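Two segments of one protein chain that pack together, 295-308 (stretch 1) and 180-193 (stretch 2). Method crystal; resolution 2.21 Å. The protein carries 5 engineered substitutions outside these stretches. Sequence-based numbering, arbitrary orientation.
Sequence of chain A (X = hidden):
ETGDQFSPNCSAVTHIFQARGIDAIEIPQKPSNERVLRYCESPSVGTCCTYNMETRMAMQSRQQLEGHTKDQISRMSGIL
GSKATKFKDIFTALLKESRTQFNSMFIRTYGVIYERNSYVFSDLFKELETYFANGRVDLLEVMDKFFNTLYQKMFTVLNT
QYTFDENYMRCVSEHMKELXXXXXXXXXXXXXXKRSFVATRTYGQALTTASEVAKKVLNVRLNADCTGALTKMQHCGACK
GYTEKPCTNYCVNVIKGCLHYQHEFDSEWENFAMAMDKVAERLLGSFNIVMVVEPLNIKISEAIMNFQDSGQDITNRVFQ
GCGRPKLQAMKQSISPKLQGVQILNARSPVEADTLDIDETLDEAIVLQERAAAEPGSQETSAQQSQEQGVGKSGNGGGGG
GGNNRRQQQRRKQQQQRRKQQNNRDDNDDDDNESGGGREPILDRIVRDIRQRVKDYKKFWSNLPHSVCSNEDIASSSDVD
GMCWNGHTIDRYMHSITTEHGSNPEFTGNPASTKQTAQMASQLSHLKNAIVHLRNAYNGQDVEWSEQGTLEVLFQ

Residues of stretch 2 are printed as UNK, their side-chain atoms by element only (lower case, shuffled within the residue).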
# COMPACT_ATOMS: atom_id res chain seq x y z
N PRO A 295 13.44 28.26 4.58
CA PRO A 295 13.82 29.32 5.52
C PRO A 295 15.14 29.03 6.22
O PRO A 295 15.29 29.35 7.41
CB PRO A 295 12.65 29.32 6.52
CG PRO A 295 12.30 27.86 6.61
CD PRO A 295 12.59 27.25 5.24
N LEU A 296 16.10 28.45 5.50
CA LEU A 296 17.33 28.00 6.15
C LEU A 296 18.22 29.17 6.56
O LEU A 296 18.89 29.09 7.60
CB LEU A 296 18.09 27.05 5.23
CG LEU A 296 19.25 26.30 5.87
CD1 LEU A 296 18.80 25.61 7.15
CD2 LEU A 296 19.83 25.28 4.90
N ASN A 297 18.23 30.25 5.78
CA ASN A 297 19.11 31.37 6.11
C ASN A 297 18.64 32.10 7.36
O ASN A 297 19.46 32.66 8.10
CB ASN A 297 19.22 32.33 4.93
CG ASN A 297 17.96 33.13 4.70
OD1 ASN A 297 16.85 32.59 4.79
ND2 ASN A 297 18.11 34.42 4.42
N ILE A 298 17.33 32.13 7.61
CA ILE A 298 16.83 32.78 8.81
C ILE A 298 17.11 31.92 10.04
O ILE A 298 17.33 32.45 11.14
CB ILE A 298 15.34 33.12 8.67
CG1 ILE A 298 14.52 32.45 9.78
CG2 ILE A 298 14.82 32.71 7.30
CD1 ILE A 298 13.08 32.87 9.80
N LYS A 299 17.12 30.59 9.89
CA LYS A 299 17.48 29.73 11.01
C LYS A 299 18.96 29.88 11.36
O LYS A 299 19.33 29.80 12.53
CB LYS A 299 17.15 28.28 10.68
CG LYS A 299 15.67 28.03 10.43
CD LYS A 299 15.40 26.60 9.98
CE LYS A 299 13.91 26.37 9.76
NZ LYS A 299 13.61 25.00 9.26
N ILE A 300 19.81 30.11 10.36
CA ILE A 300 21.22 30.36 10.62
C ILE A 300 21.40 31.70 11.33
O ILE A 300 22.22 31.82 12.25
CB ILE A 300 22.03 30.29 9.32
CG1 ILE A 300 21.91 28.91 8.68
CG2 ILE A 300 23.50 30.63 9.57
CD1 ILE A 300 22.66 28.77 7.37
N SER A 301 20.64 32.71 10.91
CA SER A 301 20.75 34.02 11.54
C SER A 301 20.33 33.98 13.00
O SER A 301 20.93 34.67 13.84
CB SER A 301 19.91 35.04 10.77
OG SER A 301 20.38 35.19 9.44
N GLU A 302 19.32 33.17 13.33
CA GLU A 302 18.93 33.02 14.72
C GLU A 302 19.99 32.26 15.51
O GLU A 302 20.24 32.56 16.68
CB GLU A 302 17.58 32.32 14.83
CG GLU A 302 17.07 32.19 16.26
CD GLU A 302 15.74 31.47 16.34
OE1 GLU A 302 15.22 31.05 15.28
OE2 GLU A 302 15.21 31.33 17.46
N ALA A 303 20.63 31.27 14.88
CA ALA A 303 21.69 30.54 15.55
C ALA A 303 22.89 31.44 15.83
O ALA A 303 23.49 31.36 16.91
CB ALA A 303 22.12 29.33 14.70
N ILE A 304 23.24 32.31 14.88
CA ILE A 304 24.35 33.23 15.09
C ILE A 304 23.98 34.27 16.15
O ILE A 304 24.81 34.62 17.00
CB ILE A 304 24.75 33.90 13.76
CG1 ILE A 304 25.24 32.84 12.77
CG2 ILE A 304 25.83 34.95 13.99
CD1 ILE A 304 26.43 32.05 13.25
N MET A 305 22.74 34.76 16.12
CA MET A 305 22.28 35.69 17.14
C MET A 305 22.33 35.06 18.53
O MET A 305 22.71 35.71 19.51
CB MET A 305 20.87 36.17 16.81
CG MET A 305 20.07 36.68 18.00
SD MET A 305 18.37 37.08 17.54
CE MET A 305 17.56 37.05 19.14
N ASN A 306 21.96 33.78 18.63
CA ASN A 306 22.03 33.09 19.91
C ASN A 306 23.47 32.83 20.33
O ASN A 306 23.76 32.79 21.53
CB ASN A 306 21.25 31.78 19.86
CG ASN A 306 19.76 31.98 19.64
OD1 ASN A 306 19.21 33.02 20.02
ND2 ASN A 306 19.11 31.00 19.04
N PHE A 307 24.37 32.64 19.37
CA PHE A 307 25.77 32.40 19.70
C PHE A 307 26.50 33.67 20.10
O PHE A 307 27.50 33.58 20.82
CB PHE A 307 26.48 31.74 18.52
CG PHE A 307 27.86 31.24 18.85
CD1 PHE A 307 28.03 30.03 19.50
CD2 PHE A 307 28.98 31.97 18.51
CE1 PHE A 307 29.30 29.56 19.80
CE2 PHE A 307 30.25 31.51 18.81
CZ PHE A 307 30.41 30.31 19.46
N GLN A 308 26.04 34.83 19.65
CA GLN A 308 26.65 36.09 20.08
C GLN A 308 26.17 36.51 21.46
O GLN A 308 26.90 37.20 22.19
CB GLN A 308 26.36 37.19 19.06
CG GLN A 308 27.02 36.97 17.71
CD GLN A 308 26.62 38.01 16.69
OE1 GLN A 308 25.67 38.77 16.89
NE2 GLN A 308 27.34 38.06 15.57
N UNK A 180 23.82 24.25 24.60
CA UNK A 180 23.02 24.67 23.45
C UNK A 180 23.56 25.99 22.92
O UNK A 180 22.94 27.05 23.12
n UNK A 180 20.76 19.90 23.04
c UNK A 180 20.94 23.50 24.37
c UNK A 180 21.54 24.78 23.82
c UNK A 180 21.05 22.36 23.37
c UNK A 180 20.51 21.06 23.95
N UNK A 181 24.70 25.97 22.23
CA UNK A 181 25.31 27.23 21.79
C UNK A 181 24.46 28.02 20.82
O UNK A 181 24.51 29.26 20.82
c UNK A 181 26.63 26.78 21.14
c UNK A 181 26.85 25.37 21.61
c UNK A 181 25.49 24.80 21.83
N UNK A 182 23.68 27.35 19.97
CA UNK A 182 22.84 28.01 18.98
C UNK A 182 21.39 28.16 19.43
O UNK A 182 20.53 28.49 18.61
c UNK A 182 24.27 27.07 17.10
c UNK A 182 25.85 25.79 15.80
c UNK A 182 22.89 27.25 17.65
c UNK A 182 24.58 25.96 16.32
c UNK A 182 25.27 28.00 17.35
c UNK A 182 26.54 27.83 16.84
c UNK A 182 26.83 26.72 16.06
N UNK A 183 21.11 27.93 20.71
CA UNK A 183 19.73 27.91 21.17
C UNK A 183 19.04 26.61 20.82
O UNK A 183 19.66 25.54 20.85
N UNK A 184 17.76 26.68 20.47
CA UNK A 184 16.97 25.51 20.11
C UNK A 184 16.89 25.29 18.60
O UNK A 184 16.14 24.42 18.14
c UNK A 184 15.56 25.61 20.69
o UNK A 184 15.38 27.64 19.43
o UNK A 184 13.69 27.08 20.70
c UNK A 184 14.83 26.87 20.24
N UNK A 185 17.65 26.07 17.82
CA UNK A 185 17.59 25.94 16.36
C UNK A 185 18.10 24.58 15.89
O UNK A 185 17.42 23.96 15.04
c UNK A 185 17.66 28.43 16.05
c UNK A 185 18.33 27.11 15.69
c UNK A 185 18.39 26.93 14.19
N UNK A 186 19.24 24.06 16.35
CA UNK A 186 19.66 22.72 15.89
C UNK A 186 18.68 21.62 16.24
O UNK A 186 18.41 20.75 15.41
c UNK A 186 21.51 23.90 16.82
c UNK A 186 21.01 22.53 16.58
c UNK A 186 20.29 24.70 17.16
N UNK A 187 18.15 21.62 17.47
CA UNK A 187 17.22 20.57 17.88
C UNK A 187 15.93 20.63 17.07
O UNK A 187 15.41 19.59 16.65
o UNK A 187 18.28 20.93 21.31
c UNK A 187 16.93 20.68 19.37
o UNK A 187 18.94 19.48 19.80
c UNK A 187 18.14 20.34 20.22
N UNK A 188 15.39 21.83 16.85
CA UNK A 188 14.18 21.95 16.04
C UNK A 188 14.43 21.51 14.61
O UNK A 188 13.57 20.88 13.98
c UNK A 188 13.65 23.38 16.09
n UNK A 188 10.52 24.78 18.78
c UNK A 188 12.53 25.22 17.38
c UNK A 188 13.02 23.78 17.41
c UNK A 188 11.76 25.58 18.64
N UNK A 189 15.60 21.84 14.06
CA UNK A 189 15.91 21.47 12.69
C UNK A 189 16.18 19.97 12.57
O UNK A 189 15.80 19.34 11.58
c UNK A 189 18.73 22.92 10.39
c UNK A 189 17.10 22.28 12.18
c UNK A 189 16.32 22.56 9.81
c UNK A 189 17.47 22.12 10.71
N UNK A 190 16.83 19.38 13.58
CA UNK A 190 17.14 17.96 13.53
C UNK A 190 15.87 17.12 13.54
O UNK A 190 15.78 16.10 12.84
c UNK A 190 18.04 17.57 14.70
o UNK A 190 19.28 18.25 14.63
N UNK A 191 14.87 17.52 14.33
CA UNK A 191 13.63 16.76 14.40
C UNK A 191 12.84 16.90 13.11
O UNK A 191 12.30 15.92 12.58
c UNK A 191 11.48 16.43 15.65
c UNK A 191 12.80 17.19 15.62
c UNK A 191 13.58 16.94 16.90
N UNK A 192 12.76 18.13 12.57
CA UNK A 192 12.01 18.34 11.34
C UNK A 192 12.65 17.62 10.16
O UNK A 192 11.94 17.15 9.26
c UNK A 192 10.99 22.07 11.83
c UNK A 192 11.01 20.57 12.06
o UNK A 192 11.47 22.57 10.81
c UNK A 192 11.88 19.84 11.05
n UNK A 192 10.42 22.81 12.78
N UNK A 193 13.98 17.51 10.14
CA UNK A 193 14.65 16.74 9.10
C UNK A 193 14.39 15.25 9.30
O UNK A 193 14.09 14.52 8.34
c UNK A 193 16.40 18.47 8.57
c UNK A 193 16.16 17.05 9.08
c UNK A 193 16.91 16.04 8.23
c UNK A 193 17.86 18.86 8.55

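Position 180 carries four carbons in a row ending in a nitrogen and lies beyond reach of stretch 1; it is Lys180. At 181 three carbons close a ring onto the backbone nitrogen and pack against the ring of Phe307, which makes it Pro181. Its CB lies 3.9 Å from CD1 of Phe307, and its carbonyl O receives a CA-H...O contact from Phe307 CA at 3.6 Å while lying at the edge of that residue's ring.

Position 182 has one carbon followed by a six-carbon ring, set against Ala303 and Phe307, and is Phe182. Its CB packs 3.7 Å from Ala303 CB, and its CE1 comes within 3.8 Å of Phe307 CD1, the two rings meeting obliquely with their planes at 61°. Position 183 has no side-chain atoms, and its backbone passes close to Asn306: Gly183. An ideal CB here would sit 2.5 Å from Asn306 ND2, a clash, and the backbone angles (78/-143) would also jam it against the preceding carbonyl, so they call for glycine on their own.

At 184 two carbons, the second bearing two oxygens, approach Glu302 and identify Asp184; the chain length excludes glutamate. Its OD1 is 4.2 Å from Glu302 OE2, a proximity of like charges at an exposed site. Position 185 shows one carbon carrying two more, set against Lys299, Glu302 and Ala303; it is Val185, with CG1 3.4 Å from Lys299 O and CG2 3.6 Å from Glu302 CD.

Position 186 again closes three carbons onto its nitrogen and is Pro186, near the start of the helix. Position 187, two carbons with two oxygens on the second, is Asp187; its OD2 forms a salt bridge with Lys180 NZ at 3.2 Å. Four carbons in a row and a terminal nitrogen make 188 Lys188, whose end leads away from stretch 1. Position 189 has four carbons forked at the second, touching Leu296 and Lys299, hence Leu189, with CD2 4.2 Å from Leu296 CD1 and CD1 3.7 Å from Lys299 NZ.

Position 190 has one carbon and then one oxygen and is out of reach of stretch 1; it is Ser190, whose OG donates to Pro186 O at 2.8 Å. The three-carbon fork at 191 is out of reach and is Val191. At 192 three carbons, the third bearing one oxygen and one nitrogen, reach Lys299 and give Gln192; its OE1 is 3.6 Å from Lys299 NZ. Position 193, four carbons forked at the first with one two-carbon arm, is Ile193.

The helices run nearly antiparallel, at 150°. Val185 fits as a knob among Lys299, Glu302, Ala303 and Asn306, while Asn306 ND2 donates a nearly straight hydrogen bond to Phe182 O (2.9 Å), anchoring the turn beside the apolar packing.

Stretch 2 180-193: KPFGDVPDKLSVQI
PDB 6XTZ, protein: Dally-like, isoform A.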